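Spindle assembly abnormal protein 6 (Caenorhabditis elegans, PDB 3PYI) serves as the central scaffold of centrioles, its globular N-terminal domain linking coiled-coil homodimers into the inner ring that sets their nine-fold symmetry. Local coordinates at residues 68-72 with 73-77. The protein carries 1 engineered substitution. Numbering follows the deposited sequence. Where two conformers were deposited one is given.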
ATOM      1  N   SER A  68       6.701  15.575  17.398  1.00 31.87           N
ATOM      2  CA  SER A  68       6.852  16.299  16.146  1.00 30.97           C
ATOM      3  C   SER A  68       7.975  15.737  15.293  1.00 25.12           C
ATOM      4  O   SER A  68       8.853  15.015  15.771  1.00 27.22           O
ATOM      5  CB  SER A  68       7.128  17.786  16.409  1.00 34.64           C
ATOM      6  OG  SER A  68       8.436  17.963  16.919  1.00 41.82           O
ATOM      7  N   GLU A  69       7.937  16.098  14.021  1.00 32.04           N
ATOM      8  CA  GLU A  69       9.034  15.844  13.104  1.00 33.11           C
ATOM      9  C   GLU A  69       9.053  16.957  12.081  1.00 29.19           C
ATOM     10  O   GLU A  69       8.004  17.503  11.707  1.00 29.57           O
ATOM     11  CB  GLU A  69       8.860  14.491  12.398  1.00 33.58           C
ATOM     12  CG  GLU A  69       9.883  14.209  11.276  1.00 39.18           C
ATOM     13  CD  GLU A  69      11.330  14.204  11.763  1.00 48.04           C
ATOM     14  OE1 GLU A  69      11.722  15.108  12.538  1.00 48.41           O
ATOM     15  OE2 GLU A  69      12.084  13.296  11.355  1.00 48.05           O
ATOM     16  N   THR A  70      10.250  17.319  11.644  1.00 29.26           N
ATOM     17  CA  THR A  70      10.375  18.279  10.563  0.62 30.40           C
ATOM     18  C   THR A  70      11.011  17.597   9.364  1.00 28.43           C
ATOM     19  O   THR A  70      12.039  16.919   9.476  1.00 30.44           O
ATOM     20  CB  THR A  70      11.196  19.530  10.956  0.62 37.70           C
ATOM     21  OG1 THR A  70      12.582  19.185  11.061  0.62 50.27           O
ATOM     22  CG2 THR A  70      10.703  20.105  12.279  0.62 32.44           C
ATOM     23  N   LEU A  71      10.365  17.755   8.216  1.00 27.09           N
ATOM     24  CA  LEU A  71      10.867  17.221   6.959  1.00 37.80           C
ATOM     25  C   LEU A  71      11.375  18.326   6.036  1.00 33.50           C
ATOM     26  O   LEU A  71      10.639  19.265   5.730  1.00 35.83           O
ATOM     27  CB  LEU A  71       9.740  16.520   6.221  1.00 30.09           C
ATOM     28  CG  LEU A  71       9.077  15.297   6.823  1.00 41.29           C
ATOM     29  CD1 LEU A  71       7.964  14.879   5.898  1.00 47.75           C
ATOM     30  CD2 LEU A  71      10.085  14.183   6.989  1.00 39.74           C
ATOM     31  N   ASN A  72      12.609  18.201   5.562  1.00 29.55           N
ATOM     32  CA  ASN A  72      13.052  19.054   4.459  1.00 33.38           C
ATOM     33  C   ASN A  72      12.980  18.265   3.147  1.00 34.14           C
ATOM     34  O   ASN A  72      12.579  17.095   3.133  1.00 33.78           O
ATOM     35  CB  ASN A  72      14.453  19.611   4.706  1.00 28.17           C
ATOM     36  CG  ASN A  72      15.510  18.534   4.722  1.00 46.50           C
ATOM     37  OD1 ASN A  72      15.242  17.372   4.411  1.00 43.47           O
ATOM     38  ND2 ASN A  72      16.728  18.914   5.075  1.00 65.13           N
ATOM     39  N   ASN A  73      13.356  18.895   2.043  1.00 37.08           N
ATOM     40  CA  ASN A  73      13.235  18.244   0.744  1.00 29.22           C
ATOM     41  C   ASN A  73      13.936  16.895   0.688  1.00 34.79           C
ATOM     42  O   ASN A  73      13.393  15.931   0.149  1.00 41.51           O
ATOM     43  CB  ASN A  73      13.708  19.155  -0.388  1.00 39.47           C
ATOM     44  CG  ASN A  73      13.430  18.564  -1.756  1.00 52.73           C
ATOM     45  OD1 ASN A  73      12.277  18.487  -2.194  1.00 46.96           O
ATOM     46  ND2 ASN A  73      14.485  18.128  -2.436  1.00 44.27           N
ATOM     47  N   GLU A  74      15.128  16.821   1.271  1.00 34.91           N
ATOM     48  CA  GLU A  74      15.904  15.580   1.279  1.00 46.59           C
ATOM     49  C   GLU A  74      15.250  14.478   2.112  1.00 52.84           C
ATOM     50  O   GLU A  74      15.151  13.332   1.673  1.00 45.48           O
ATOM     51  CB  GLU A  74      17.325  15.832   1.790  1.00 48.13           C
ATOM     52  CG  GLU A  74      18.150  16.759   0.909  1.00 69.17           C
ATOM     53  CD  GLU A  74      17.710  18.209   0.997  1.00 76.89           C
ATOM     54  OE1 GLU A  74      17.018  18.568   1.985  1.00 55.30           O
ATOM     55  OE2 GLU A  74      18.064  18.988   0.080  1.00 70.64           O
ATOM     56  N   LYS A  75      14.830  14.820   3.325  1.00 44.01           N
ATOM     57  CA  LYS A  75      14.123  13.860   4.165  1.00 40.62           C
ATOM     58  C   LYS A  75      12.903  13.362   3.404  1.00 31.95           C
ATOM     59  O   LYS A  75      12.600  12.176   3.401  1.00 37.75           O
ATOM     60  CB  LYS A  75      13.685  14.505   5.485  1.00 46.75           C
ATOM     61  CG  LYS A  75      14.526  14.149   6.694  1.00 56.23           C
ATOM     62  CD  LYS A  75      13.942  14.815   7.934  1.00 75.83           C
ATOM     63  CE  LYS A  75      14.744  14.530   9.192  1.00 81.29           C
ATOM     64  NZ  LYS A  75      14.240  15.350  10.332  1.00 74.76           N
ATOM     65  N   TYR A  76      12.204  14.277   2.747  1.00 30.30           N
ATOM     66  CA  TYR A  76      11.013  13.892   2.019  1.00 33.79           C
ATOM     67  C   TYR A  76      11.306  12.890   0.909  1.00 39.21           C
ATOM     68  O   TYR A  76      10.555  11.934   0.717  1.00 38.08           O
ATOM     69  CB  TYR A  76      10.280  15.091   1.440  1.00 25.46           C
ATOM     70  CG  TYR A  76       9.064  14.657   0.664  1.00 33.07           C
ATOM     71  CD1 TYR A  76       7.884  14.281   1.314  1.00 30.17           C
ATOM     72  CD2 TYR A  76       9.099  14.592  -0.716  1.00 29.95           C
ATOM     73  CE1 TYR A  76       6.772  13.874   0.586  1.00 26.49           C
ATOM     74  CE2 TYR A  76       8.004  14.192  -1.444  1.00 29.65           C
ATOM     75  CZ  TYR A  76       6.842  13.827  -0.798  1.00 34.96           C
ATOM     76  OH  TYR A  76       5.762  13.413  -1.555  1.00 26.05           O
ATOM     77  N   GLN A  77      12.393  13.109   0.177  1.00 43.67           N
ATOM     78  CA  GLN A  77      12.769  12.193  -0.899  1.00 36.36           C
ATOM     79  C   GLN A  77      12.922  10.763  -0.395  1.00 35.96           C
ATOM     80  O   GLN A  77      12.573   9.819  -1.088  1.00 36.79           O
ATOM     81  CB  GLN A  77      14.068  12.638  -1.574  1.00 42.58           C
ATOM     82  CG  GLN A  77      13.967  13.965  -2.297  1.00 38.45           C
ATOM     83  CD  GLN A  77      12.771  14.035  -3.225  1.00 48.98           C
ATOM     84  OE1 GLN A  77      12.331  13.020  -3.766  1.00 57.20           O
ATOM     85  NE2 GLN A  77      12.232  15.240  -3.410  1.00 47.28           N
TER
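N72 caps the helix that starts right after it: its OD1 accepts an almost straight hydrogen bond from K75 N at 2.8 Å (N-H...O 175°). With CG wedged between N and C of its own backbone, chi1 66° brings OD1 round to face K75 N. The main chain makes the next bond, Y76 N to N72 O at 2.9 Å. E74 also bends back toward the cap, its carboxylate turned 75° from the N72 amide, with OE1 3.1 Å from ND2 at an angle too poor for a hydrogen bond.

K75, extended beyond CG, runs back alongside the strand and donates a hydrogen bond from NZ to T70 O at 2.8 Å. E69 reaches the same NZ from the opposite direction, a salt bridge through OE2 at 3.1 Å whose hydrogen bond is weak. The other oxygen, OE1, accepts a bent hydrogen bond from T70 N at 2.8 Å, which probably helps fix the carboxylate.

The apolar contact is L71 CD2 against the K75 chain, 3.9 Å from CB, the two side chains crossing at about a right angle. Together this is an Asn N-cap at a tight strand-to-helix junction, where strand 66-71 of the SAS-6 N-terminal domain's beta-sandwich gives way to helix 73-83.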